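Local coordinates for protein tyrosine--tRNA ligase (Pyrococcus horikoshii, PDB 2CYC) that attaches tyrosine to its cognate tRNA, probably in two steps, activating the amino acid with ATP and then transferring it to the tRNA acceptor end, at residues 285-290 with 327-332; 291-296 with 320-325. One frame throughout, in Å; residues are numbered along the deposited sequence.

Contact 1 of 2, residues 285-290 with 327-332; sequences RYNPVL and RDFAEG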
loop_
_atom_site.group_PDB
_atom_site.type_symbol
_atom_site.label_atom_id
_atom_site.label_comp_id
_atom_site.label_asym_id
_atom_site.label_seq_id
_atom_site.Cartn_x
_atom_site.Cartn_y
_atom_site.Cartn_z
ATOM N N ARG A 285 -36.710 -0.727 22.437
ATOM C CA ARG A 285 -35.263 -0.504 22.534
ATOM C C ARG A 285 -34.530 -1.211 21.384
ATOM O O ARG A 285 -33.719 -0.607 20.682
ATOM C CB ARG A 285 -34.745 -1.026 23.875
ATOM C CG ARG A 285 -33.228 -1.060 24.008
ATOM C CD ARG A 285 -32.826 -1.952 25.182
ATOM N NE ARG A 285 -31.380 -2.119 25.325
ATOM C CZ ARG A 285 -30.545 -1.152 25.689
ATOM N NH1 ARG A 285 -29.247 -1.405 25.793
ATOM N NH2 ARG A 285 -31.006 0.067 25.950
ATOM N N TYR A 286 -34.806 -2.500 21.210
ATOM C CA TYR A 286 -34.198 -3.268 20.130
ATOM C C TYR A 286 -35.356 -3.928 19.392
ATOM O O TYR A 286 -35.945 -4.904 19.864
ATOM C CB TYR A 286 -33.221 -4.321 20.666
ATOM C CG TYR A 286 -32.495 -5.018 19.546
ATOM C CD1 TYR A 286 -33.133 -5.996 18.789
ATOM C CD2 TYR A 286 -31.207 -4.635 19.176
ATOM C CE1 TYR A 286 -32.519 -6.572 17.687
ATOM C CE2 TYR A 286 -30.577 -5.208 18.068
ATOM C CZ TYR A 286 -31.243 -6.174 17.329
ATOM O OH TYR A 286 -30.653 -6.735 16.222
ATOM N N ASN A 287 -35.669 -3.390 18.222
ATOM C CA ASN A 287 -36.762 -3.900 17.414
ATOM C C ASN A 287 -36.478 -3.589 15.945
ATOM O O ASN A 287 -36.672 -2.459 15.489
ATOM C CB ASN A 287 -38.047 -3.207 17.886
ATOM C CG ASN A 287 -39.303 -3.795 17.276
ATOM O OD1 ASN A 287 -40.347 -3.865 17.936
ATOM N ND2 ASN A 287 -39.223 -4.201 16.015
ATOM N N PRO A 288 -36.007 -4.590 15.188
ATOM C CA PRO A 288 -35.701 -4.392 13.769
ATOM C C PRO A 288 -36.869 -3.815 12.975
ATOM O O PRO A 288 -36.681 -2.968 12.096
ATOM C CB PRO A 288 -35.313 -5.792 13.305
ATOM C CG PRO A 288 -34.686 -6.379 14.552
ATOM C CD PRO A 288 -35.648 -5.952 15.623
ATOM N N VAL A 289 -38.079 -4.261 13.292
ATOM C CA VAL A 289 -39.235 -3.770 12.575
ATOM C C VAL A 289 -39.476 -2.283 12.819
ATOM O O VAL A 289 -39.719 -1.536 11.866
ATOM C CB VAL A 289 -40.511 -4.561 12.930
ATOM C CG1 VAL A 289 -41.703 -3.956 12.196
ATOM C CG2 VAL A 289 -40.342 -6.031 12.538
ATOM N N LEU A 290 -39.420 -1.850 14.078
ATOM C CA LEU A 290 -39.633 -0.433 14.378
ATOM C C LEU A 290 -38.491 0.382 13.758
ATOM O O LEU A 290 -38.686 1.531 13.364
ATOM C CB LEU A 290 -39.686 -0.184 15.897
ATOM C CG LEU A 290 -40.934 -0.617 16.685
ATOM C CD1 LEU A 290 -40.704 -0.345 18.176
ATOM C CD2 LEU A 290 -42.170 0.150 16.188
ATOM N N ARG A 327 -45.249 5.157 20.529
ATOM C CA ARG A 327 -45.995 5.244 21.787
ATOM C C ARG A 327 -47.065 4.146 21.800
ATOM O O ARG A 327 -47.162 3.363 22.738
ATOM C CB ARG A 327 -46.666 6.618 21.902
ATOM C CG ARG A 327 -47.403 6.875 23.213
ATOM C CD ARG A 327 -46.491 7.446 24.304
ATOM N NE ARG A 327 -46.057 8.820 24.031
ATOM C CZ ARG A 327 -45.038 9.157 23.239
ATOM N NH1 ARG A 327 -44.732 10.436 23.057
ATOM N NH2 ARG A 327 -44.312 8.220 22.638
ATOM N N ASP A 328 -47.865 4.104 20.744
ATOM C CA ASP A 328 -48.913 3.108 20.611
ATOM C C ASP A 328 -48.365 1.687 20.707
ATOM O O ASP A 328 -49.040 0.794 21.212
ATOM C CB ASP A 328 -49.634 3.296 19.280
ATOM C CG ASP A 328 -51.015 3.890 19.447
ATOM O OD1 ASP A 328 -51.202 4.715 20.367
ATOM O OD2 ASP A 328 -51.910 3.541 18.649
ATOM N N PHE A 329 -47.140 1.477 20.234
ATOM C CA PHE A 329 -46.544 0.146 20.281
ATOM C C PHE A 329 -46.067 -0.159 21.698
ATOM O O PHE A 329 -46.317 -1.241 22.233
ATOM C CB PHE A 329 -45.360 0.041 19.304
ATOM C CG PHE A 329 -44.865 -1.371 19.100
ATOM C CD1 PHE A 329 -45.491 -2.219 18.182
ATOM C CD2 PHE A 329 -43.808 -1.870 19.859
ATOM C CE1 PHE A 329 -45.072 -3.543 18.024
ATOM C CE2 PHE A 329 -43.381 -3.190 19.715
ATOM C CZ PHE A 329 -44.016 -4.032 18.795
ATOM N N ALA A 330 -45.381 0.801 22.306
ATOM C CA ALA A 330 -44.871 0.627 23.661
ATOM C C ALA A 330 -46.010 0.360 24.637
ATOM O O ALA A 330 -45.862 -0.428 25.572
ATOM C CB ALA A 330 -44.092 1.865 24.096
ATOM N N GLU A 331 -47.147 1.014 24.409
ATOM C CA GLU A 331 -48.313 0.849 25.273
ATOM C C GLU A 331 -49.177 -0.368 24.932
ATOM O O GLU A 331 -50.251 -0.540 25.496
ATOM C CB GLU A 331 -49.170 2.119 25.232
ATOM C CG GLU A 331 -48.464 3.334 25.825
ATOM C CD GLU A 331 -49.219 4.635 25.613
ATOM O OE1 GLU A 331 -48.728 5.680 26.090
ATOM O OE2 GLU A 331 -50.290 4.621 24.970
ATOM N N GLY A 332 -48.712 -1.207 24.012
ATOM C CA GLY A 332 -49.474 -2.388 23.641
ATOM C C GLY A 332 -50.768 -2.104 22.901
ATOM O O GLY A 332 -51.669 -2.935 22.871
#
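L290 and F329 bring the first turn of helix 288-297 beside the last turn of helix 322-330, and even these nearest backbone positions keep their CA atoms 9.1 Å apart, a gap bridged by a leucine and a phenylalanine side chain. Both residues direct their side chains into it. L290 lays its branched end over one face of the F329 ring: its CD2 stands 4.2 Å above the ring plane, displaced toward the rim, while L290 CD1 comes to 3.8 Å from F329 CD2. The phenylalanine reaches this far because its CG is anti to its backbone N (chi1 -169°), which swings the ring out from its own helix. Leucine suits the opposite position, since two methyl groups can spread over an aromatic surface without any polar atom to satisfy. The N287 side chain points toward the oncoming F329 and meets its ring obliquely, on the same side as L290, with the amide plane turned 72° from the ring. Its place is set by the backbone: it is the N-cap of helix 288-297, where asparagine is favoured, and P288 after it suits a first helical turn, in which a backbone N-H is not needed for a helical bond. The other helix ends in a Schellman motif. G332 N donates to F329 O at 3.0 Å, K333 N turns back to D328 O, and the positive phi of G332 (68°) favours glycine as the C' residue. A helix start and a helix end thus meet through a small buried apolar patch. L339 of helix 336-350 packs against both L290 and F329, and P336 adds to the cover of F329. C279 borders N287, D328 is hydrogen-bonded to Y319 of strand 317-319, and Y286 packs against helix 240-250.

Contact 2 of 2, residues 291-296 with 320-325; sequences DWVEYI and TTFEEL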
loop_
_atom_site.group_PDB
_atom_site.type_symbol
_atom_site.label_atom_id
_atom_site.label_comp_id
_atom_site.label_asym_id
_atom_site.label_seq_id
_atom_site.Cartn_x
_atom_site.Cartn_y
_atom_site.Cartn_z
ATOM N N ASP A 291 -37.307 -0.225 13.686
ATOM C CA ASP A 291 -36.127 0.414 13.106
ATOM C C ASP A 291 -36.442 0.782 11.647
ATOM O O ASP A 291 -36.173 1.897 11.200
ATOM C CB ASP A 291 -34.942 -0.560 13.176
ATOM C CG ASP A 291 -33.620 0.074 12.742
ATOM O OD1 ASP A 291 -32.997 -0.431 11.786
ATOM O OD2 ASP A 291 -33.195 1.069 13.363
ATOM N N TRP A 292 -37.036 -0.161 10.919
ATOM C CA TRP A 292 -37.403 0.050 9.523
ATOM C C TRP A 292 -38.555 1.052 9.404
ATOM O O TRP A 292 -38.599 1.866 8.468
ATOM C CB TRP A 292 -37.795 -1.287 8.877
ATOM C CG TRP A 292 -36.629 -2.219 8.631
ATOM C CD1 TRP A 292 -35.436 -2.237 9.304
ATOM C CD2 TRP A 292 -36.566 -3.300 7.680
ATOM N NE1 TRP A 292 -34.640 -3.257 8.834
ATOM C CE2 TRP A 292 -35.305 -3.925 7.839
ATOM C CE3 TRP A 292 -37.451 -3.801 6.712
ATOM C CZ2 TRP A 292 -34.904 -5.029 7.062
ATOM C CZ3 TRP A 292 -37.053 -4.904 5.937
ATOM C CH2 TRP A 292 -35.787 -5.501 6.120
ATOM N N VAL A 293 -39.492 0.993 10.347
ATOM C CA VAL A 293 -40.626 1.916 10.335
ATOM C C VAL A 293 -40.112 3.349 10.517
ATOM O O VAL A 293 -40.528 4.265 9.821
ATOM C CB VAL A 293 -41.637 1.611 11.488
ATOM C CG1 VAL A 293 -42.630 2.757 11.630
ATOM C CG2 VAL A 293 -42.384 0.312 11.209
ATOM N N GLU A 294 -39.193 3.536 11.452
ATOM C CA GLU A 294 -38.671 4.865 11.700
ATOM C C GLU A 294 -37.866 5.451 10.546
ATOM O O GLU A 294 -38.095 6.588 10.153
ATOM C CB GLU A 294 -37.792 4.883 12.953
ATOM C CG GLU A 294 -37.286 6.296 13.267
ATOM C CD GLU A 294 -36.480 6.372 14.540
ATOM O OE1 GLU A 294 -36.158 7.499 14.965
ATOM O OE2 GLU A 294 -36.157 5.309 15.114
ATOM N N TYR A 295 -36.930 4.675 10.004
ATOM C CA TYR A 295 -36.066 5.164 8.933
ATOM C C TYR A 295 -36.549 5.050 7.490
ATOM O O TYR A 295 -36.038 5.743 6.617
ATOM C CB TYR A 295 -34.690 4.526 9.086
ATOM C CG TYR A 295 -33.980 5.058 10.302
ATOM C CD1 TYR A 295 -33.263 6.254 10.245
ATOM C CD2 TYR A 295 -34.077 4.402 11.537
ATOM C CE1 TYR A 295 -32.658 6.787 11.387
ATOM C CE2 TYR A 295 -33.481 4.927 12.685
ATOM C CZ TYR A 295 -32.773 6.118 12.602
ATOM O OH TYR A 295 -32.183 6.642 13.732
ATOM N N ILE A 296 -37.521 4.185 7.232
ATOM C CA ILE A 296 -38.042 4.054 5.878
ATOM C C ILE A 296 -39.404 4.740 5.786
ATOM O O ILE A 296 -39.548 5.783 5.138
ATOM C CB ILE A 296 -38.174 2.560 5.450
ATOM C CG1 ILE A 296 -36.790 1.889 5.464
ATOM C CG2 ILE A 296 -38.778 2.465 4.050
ATOM C CD1 ILE A 296 -36.782 0.436 4.981
ATOM N N THR A 320 -49.070 9.775 11.840
ATOM C CA THR A 320 -48.453 10.865 11.099
ATOM C C THR A 320 -46.988 11.023 11.458
ATOM O O THR A 320 -46.207 11.565 10.675
ATOM C CB THR A 320 -49.174 12.201 11.357
ATOM O OG1 THR A 320 -49.170 12.481 12.763
ATOM C CG2 THR A 320 -50.612 12.132 10.851
ATOM N N THR A 321 -46.613 10.567 12.647
ATOM C CA THR A 321 -45.221 10.652 13.065
ATOM C C THR A 321 -44.801 9.328 13.684
ATOM O O THR A 321 -45.632 8.579 14.196
ATOM C CB THR A 321 -44.983 11.769 14.104
ATOM O OG1 THR A 321 -45.567 11.391 15.356
ATOM C CG2 THR A 321 -45.598 13.086 13.627
ATOM N N PHE A 322 -43.507 9.039 13.630
ATOM C CA PHE A 322 -43.006 7.804 14.191
ATOM C C PHE A 322 -43.290 7.764 15.684
ATOM O O PHE A 322 -43.678 6.725 16.230
ATOM C CB PHE A 322 -41.507 7.681 13.958
ATOM C CG PHE A 322 -40.894 6.491 14.640
ATOM C CD1 PHE A 322 -41.258 5.200 14.274
ATOM C CD2 PHE A 322 -39.977 6.662 15.670
ATOM C CE1 PHE A 322 -40.719 4.099 14.924
ATOM C CE2 PHE A 322 -39.428 5.564 16.327
ATOM C CZ PHE A 322 -39.803 4.280 15.952
ATOM N N GLU A 323 -43.105 8.904 16.341
ATOM C CA GLU A 323 -43.318 8.990 17.775
ATOM C C GLU A 323 -44.697 8.493 18.201
ATOM O O GLU A 323 -44.810 7.760 19.180
ATOM C CB GLU A 323 -43.101 10.425 18.257
ATOM C CG GLU A 323 -42.762 10.492 19.730
ATOM C CD GLU A 323 -41.505 9.702 20.066
ATOM O OE1 GLU A 323 -41.294 9.402 21.263
ATOM O OE2 GLU A 323 -40.724 9.385 19.137
ATOM N N GLU A 324 -45.744 8.883 17.477
ATOM C CA GLU A 324 -47.095 8.426 17.814
ATOM C C GLU A 324 -47.142 6.901 17.741
ATOM O O GLU A 324 -47.614 6.232 18.666
ATOM C CB GLU A 324 -48.141 8.964 16.831
ATOM C CG GLU A 324 -48.068 10.440 16.517
ATOM C CD GLU A 324 -49.162 10.870 15.551
ATOM O OE1 GLU A 324 -49.475 10.095 14.619
ATOM O OE2 GLU A 324 -49.703 11.984 15.717
ATOM N N LEU A 325 -46.651 6.358 16.627
ATOM C CA LEU A 325 -46.659 4.915 16.427
ATOM C C LEU A 325 -45.871 4.195 17.505
ATOM O O LEU A 325 -46.320 3.183 18.042
ATOM C CB LEU A 325 -46.110 4.556 15.038
ATOM C CG LEU A 325 -46.128 3.059 14.699
ATOM C CD1 LEU A 325 -46.183 2.873 13.196
ATOM C CD2 LEU A 325 -44.902 2.368 15.296
#
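The side chain of E294 lies flat along one face of the F322 ring. Its CB sits 3.5 Å from the ring centroid and 7° off the normal, a CH-pi contact over the centre, and the extended chain continues across the face until the carboxylate is stacked, its plane 9° from that of the ring. There E294 OE2 is 3.5 Å from F322 CE2. This path follows from CG being anti to the backbone N of E294 (chi1 -177°). Glutamate suits a boundary position, because its methylenes can pack on the aromatic face; E294 is partly exposed, consistent with a charged end near solvent. V293 meets the same ring at its edge, near the plane, with CG1 3.9 Å from F322 CD1; the same methyl is 3.9 Å from L325 CD1 and so touches both residues. A compact apolar residue suits a place this close to the partner helix. With the CA atoms of E294 and F322 only 5.8 Å apart, the two helices are close here, and they run in opposite senses. Together they belong to the helical part of this class I synthetase that follows the KMSKS region. The start of helix 322-330, which sets F322 in place, is capped by T321: E324 N donates to T321 OG1 at 3.3 Å, and the E324 side chain reaches back, its OE1 accepting from T320 N at 2.8 Å in a nearly straight bond. E301 accepts from F322 N, a further anchor for that helix end. Behind V293 stand L339 and V343 of helix 336-350. Elsewhere on helix 288-297, D291 is hydrogen-bonded to H224 and to L227 N, H224 stacks on Y295, and W292 donates to L227 O while its ring touches M252 of the KMSKS motif.

In the fold
Contacts 1 and 2 join the same two antiparallel helices, 288-297 and 322-330, at successive levels, with centres about 10 Å apart. They meet where L290 CD2 lies 3.6 Å from L325 CD2, so the two apolar patches are continuous, and L339 of helix 336-350 backs both. Each centres on a phenylalanine ring, but contact 1 is entirely buried and slight (114 Å²), with its helices held further apart, whereas contact 2 buries 209 Å² and includes the partly exposed E294. In keeping with this, a leucine covers the ring in the first and a glutamate chain in the second. Both lie away from the tyrosine pocket.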